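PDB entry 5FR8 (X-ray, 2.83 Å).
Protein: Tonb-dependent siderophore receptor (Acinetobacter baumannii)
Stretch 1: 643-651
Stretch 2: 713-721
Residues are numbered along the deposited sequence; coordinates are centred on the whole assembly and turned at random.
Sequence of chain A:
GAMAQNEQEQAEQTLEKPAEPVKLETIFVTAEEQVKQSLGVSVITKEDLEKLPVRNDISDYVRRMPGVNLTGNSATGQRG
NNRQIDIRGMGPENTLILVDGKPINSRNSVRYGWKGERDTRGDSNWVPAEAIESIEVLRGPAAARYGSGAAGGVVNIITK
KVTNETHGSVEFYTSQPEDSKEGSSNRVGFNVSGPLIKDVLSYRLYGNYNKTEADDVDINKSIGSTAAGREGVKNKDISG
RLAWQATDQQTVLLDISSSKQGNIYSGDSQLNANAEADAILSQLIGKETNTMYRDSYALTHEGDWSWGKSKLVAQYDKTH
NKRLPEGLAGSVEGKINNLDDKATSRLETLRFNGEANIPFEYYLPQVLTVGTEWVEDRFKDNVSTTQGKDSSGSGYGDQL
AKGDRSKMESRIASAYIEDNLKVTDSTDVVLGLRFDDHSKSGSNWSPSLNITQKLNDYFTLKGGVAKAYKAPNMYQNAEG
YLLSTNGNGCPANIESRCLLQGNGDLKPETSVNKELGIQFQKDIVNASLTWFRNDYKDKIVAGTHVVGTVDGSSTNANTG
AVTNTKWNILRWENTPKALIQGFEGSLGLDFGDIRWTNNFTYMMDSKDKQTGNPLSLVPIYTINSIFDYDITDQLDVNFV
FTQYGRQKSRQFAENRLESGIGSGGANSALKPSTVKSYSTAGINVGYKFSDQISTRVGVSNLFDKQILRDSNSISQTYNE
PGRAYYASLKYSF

Stretch 1 (643-651) QYGRQKSRQ
Stretch 2 (713-721) SISQTYNEP

Residues 643-651 and 713-721 of this receptor pack side by side, burying 318 Å² in total; residues that touch are at least 64 positions apart in sequence. Stretch 1 is extended: Q643 and Y644 finish a strand, G645 (phi/psi -71/-165) and R646 (-83/130) interrupt it, Q647 and K648 form a second short strand, and a loop follows. Stretch 2 has no regular helix or strand; its phi/psi values include I714 -118/9, S715 -108/-56, T717 -105/-1 and Y718 -145/164. The CA atoms come nearest at S649 and S715, 4.6 Å apart, and spread to 12.0 Å between those of Y644 and E720; the two chains therefore run in opposing senses and diverge toward that end. No hydrogen bond joins them, so van der Waals contact is what links the stretches.

The tightest packing centres on S649 (chi1 p), whose small side chain permits close approach: its CB lies 3.3 Å from I714 O and 3.6 Å from I714 CG1. S715, also p, is equally compact; its CB sits 3.9 Å from Q647 O. I714 (p, t) supplies the apolar bulk, bringing CD1 to 4.0 Å from R650 O.

Farther along, long side chains span the widening gap. Q647 (m, t) places NE2 4.2 Å from CE1 of Y718 (p), an oblique approach of amide to ring. Y644 (m) likewise meets E720 (t, p) obliquely, with CE2 4.5 Å from OE1, a loose contact.

Hydrogen bonds within each stretch stabilise the loops. S649 OG donates to R650 O at 2.7 Å, while Q651 (m, m) folds back so that NE2 donates to S649 O at 2.5 Å. In stretch 2, S713 OG accepts from S715 N at 2.7 Å and Q716 N at 2.8 Å, and T717 OG1 (chi1 p) donates to S715 O at 3.2 Å.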

# COMPACT_ATOMS: atom_id res chain seq x y z
N GLN A 643 -16.03 6.33 -12.83
CA GLN A 643 -16.98 7.26 -12.29
C GLN A 643 -16.89 7.17 -10.77
O GLN A 643 -16.93 6.07 -10.18
CB GLN A 643 -18.37 6.92 -12.82
CG GLN A 643 -19.54 7.62 -12.16
CD GLN A 643 -20.86 7.24 -12.80
OE1 GLN A 643 -20.90 6.36 -13.67
NE2 GLN A 643 -21.95 7.88 -12.38
N TYR A 644 -16.71 8.33 -10.14
CA TYR A 644 -16.54 8.41 -8.70
C TYR A 644 -17.69 9.19 -8.12
O TYR A 644 -17.93 10.32 -8.52
CB TYR A 644 -15.27 9.20 -8.34
CG TYR A 644 -13.97 8.70 -8.91
CD1 TYR A 644 -13.43 7.46 -8.52
CD2 TYR A 644 -13.27 9.48 -9.81
CE1 TYR A 644 -12.23 6.99 -9.06
CE2 TYR A 644 -12.06 9.04 -10.34
CZ TYR A 644 -11.56 7.80 -9.97
OH TYR A 644 -10.38 7.39 -10.49
N GLY A 645 -18.40 8.59 -7.17
CA GLY A 645 -19.31 9.34 -6.31
C GLY A 645 -18.54 10.22 -5.32
O GLY A 645 -17.32 10.42 -5.46
N ARG A 646 -19.24 10.72 -4.30
CA ARG A 646 -18.73 11.81 -3.47
C ARG A 646 -17.77 11.38 -2.35
O ARG A 646 -18.06 10.46 -1.56
CB ARG A 646 -19.92 12.58 -2.87
CG ARG A 646 -21.03 12.87 -3.88
CD ARG A 646 -22.34 13.28 -3.21
NE ARG A 646 -22.37 14.71 -2.90
CZ ARG A 646 -22.38 15.24 -1.67
NH1 ARG A 646 -22.39 14.45 -0.59
NH2 ARG A 646 -22.39 16.57 -1.52
N GLN A 647 -16.62 12.07 -2.30
CA GLN A 647 -15.60 11.82 -1.28
C GLN A 647 -15.77 12.80 -0.14
O GLN A 647 -15.41 13.99 -0.28
CB GLN A 647 -14.17 12.00 -1.86
CG GLN A 647 -13.58 10.73 -2.44
CD GLN A 647 -12.05 10.67 -2.39
OE1 GLN A 647 -11.40 11.19 -1.48
NE2 GLN A 647 -11.48 9.99 -3.38
N LYS A 648 -16.34 12.34 0.97
CA LYS A 648 -16.50 13.22 2.13
C LYS A 648 -15.23 13.27 2.96
O LYS A 648 -14.44 12.30 3.01
CB LYS A 648 -17.67 12.81 3.03
CG LYS A 648 -17.61 11.37 3.50
CD LYS A 648 -18.46 11.05 4.72
CE LYS A 648 -18.42 9.53 4.90
NZ LYS A 648 -18.60 9.04 6.30
N SER A 649 -15.03 14.41 3.62
CA SER A 649 -13.89 14.62 4.50
C SER A 649 -14.21 14.05 5.86
O SER A 649 -15.36 13.73 6.14
CB SER A 649 -13.69 16.10 4.69
OG SER A 649 -14.66 16.59 5.60
N ARG A 650 -13.19 13.93 6.71
CA ARG A 650 -13.41 13.66 8.12
C ARG A 650 -14.52 14.61 8.61
O ARG A 650 -14.57 15.76 8.20
CB ARG A 650 -12.12 13.86 8.93
CG ARG A 650 -11.07 12.77 8.75
CD ARG A 650 -9.72 13.14 9.39
NE ARG A 650 -9.83 13.23 10.85
CZ ARG A 650 -9.85 14.37 11.54
NH1 ARG A 650 -9.73 15.54 10.92
NH2 ARG A 650 -9.98 14.34 12.87
N GLN A 651 -15.42 14.12 9.47
CA GLN A 651 -16.60 14.86 9.89
C GLN A 651 -16.53 15.41 11.31
O GLN A 651 -17.35 16.29 11.65
CB GLN A 651 -17.84 13.98 9.81
CG GLN A 651 -18.23 13.59 8.39
CD GLN A 651 -18.40 14.78 7.47
OE1 GLN A 651 -19.17 15.68 7.76
NE2 GLN A 651 -17.66 14.80 6.37
N SER A 713 -9.01 23.00 2.14
CA SER A 713 -10.09 22.03 2.27
C SER A 713 -9.55 20.77 2.89
O SER A 713 -8.35 20.54 2.87
CB SER A 713 -10.67 21.68 0.90
OG SER A 713 -11.16 20.34 0.90
N ILE A 714 -10.44 19.94 3.42
CA ILE A 714 -10.02 18.61 3.92
C ILE A 714 -10.72 17.50 3.12
O ILE A 714 -10.60 16.31 3.45
CB ILE A 714 -10.26 18.49 5.43
CG1 ILE A 714 -11.69 18.83 5.78
CG2 ILE A 714 -9.36 19.45 6.18
CD1 ILE A 714 -12.00 18.61 7.24
N SER A 715 -11.40 17.89 2.04
CA SER A 715 -11.88 16.92 1.05
C SER A 715 -11.09 17.00 -0.25
O SER A 715 -10.56 16.00 -0.71
CB SER A 715 -13.37 17.11 0.79
OG SER A 715 -13.70 18.47 0.59
N GLN A 716 -11.02 18.16 -0.87
CA GLN A 716 -10.19 18.29 -2.08
C GLN A 716 -8.68 18.19 -1.78
O GLN A 716 -7.96 19.19 -1.73
CB GLN A 716 -10.51 19.59 -2.78
CG GLN A 716 -9.99 19.61 -4.20
CD GLN A 716 -10.62 20.71 -5.00
OE1 GLN A 716 -11.84 20.93 -4.94
NE2 GLN A 716 -9.80 21.43 -5.76
N THR A 717 -8.20 16.97 -1.59
CA THR A 717 -6.87 16.76 -1.02
C THR A 717 -5.78 16.33 -2.03
O THR A 717 -4.64 16.10 -1.62
CB THR A 717 -6.93 15.64 0.05
OG1 THR A 717 -7.69 14.55 -0.48
CG2 THR A 717 -7.59 16.12 1.34
N TYR A 718 -6.13 16.17 -3.31
CA TYR A 718 -5.19 15.54 -4.25
C TYR A 718 -5.33 16.16 -5.61
O TYR A 718 -6.31 16.85 -5.91
CB TYR A 718 -5.45 14.03 -4.37
CG TYR A 718 -6.82 13.69 -4.89
CD1 TYR A 718 -7.93 13.62 -4.03
CD2 TYR A 718 -7.04 13.49 -6.25
CE1 TYR A 718 -9.20 13.36 -4.51
CE2 TYR A 718 -8.32 13.23 -6.73
CZ TYR A 718 -9.39 13.17 -5.87
OH TYR A 718 -10.63 12.89 -6.37
N ASN A 719 -4.33 15.91 -6.45
CA ASN A 719 -4.39 16.38 -7.83
C ASN A 719 -4.95 15.29 -8.74
O ASN A 719 -4.45 14.17 -8.76
CB ASN A 719 -3.01 16.82 -8.31
CG ASN A 719 -2.69 18.25 -7.93
OD1 ASN A 719 -2.24 18.52 -6.81
ND2 ASN A 719 -2.92 19.19 -8.86
N GLU A 720 -6.01 15.61 -9.47
CA GLU A 720 -6.47 14.72 -10.51
C GLU A 720 -5.88 15.26 -11.78
O GLU A 720 -6.21 16.37 -12.20
CB GLU A 720 -7.98 14.72 -10.59
CG GLU A 720 -8.55 13.80 -11.67
CD GLU A 720 -8.42 12.33 -11.31
OE1 GLU A 720 -8.69 11.97 -10.15
OE2 GLU A 720 -8.04 11.54 -12.21
N PRO A 721 -4.95 14.51 -12.39
CA PRO A 721 -4.23 15.12 -13.51
C PRO A 721 -5.14 15.34 -14.69
O PRO A 721 -6.02 14.53 -14.94
CB PRO A 721 -3.14 14.11 -13.86
CG PRO A 721 -3.57 12.82 -13.23
CD PRO A 721 -4.44 13.16 -12.05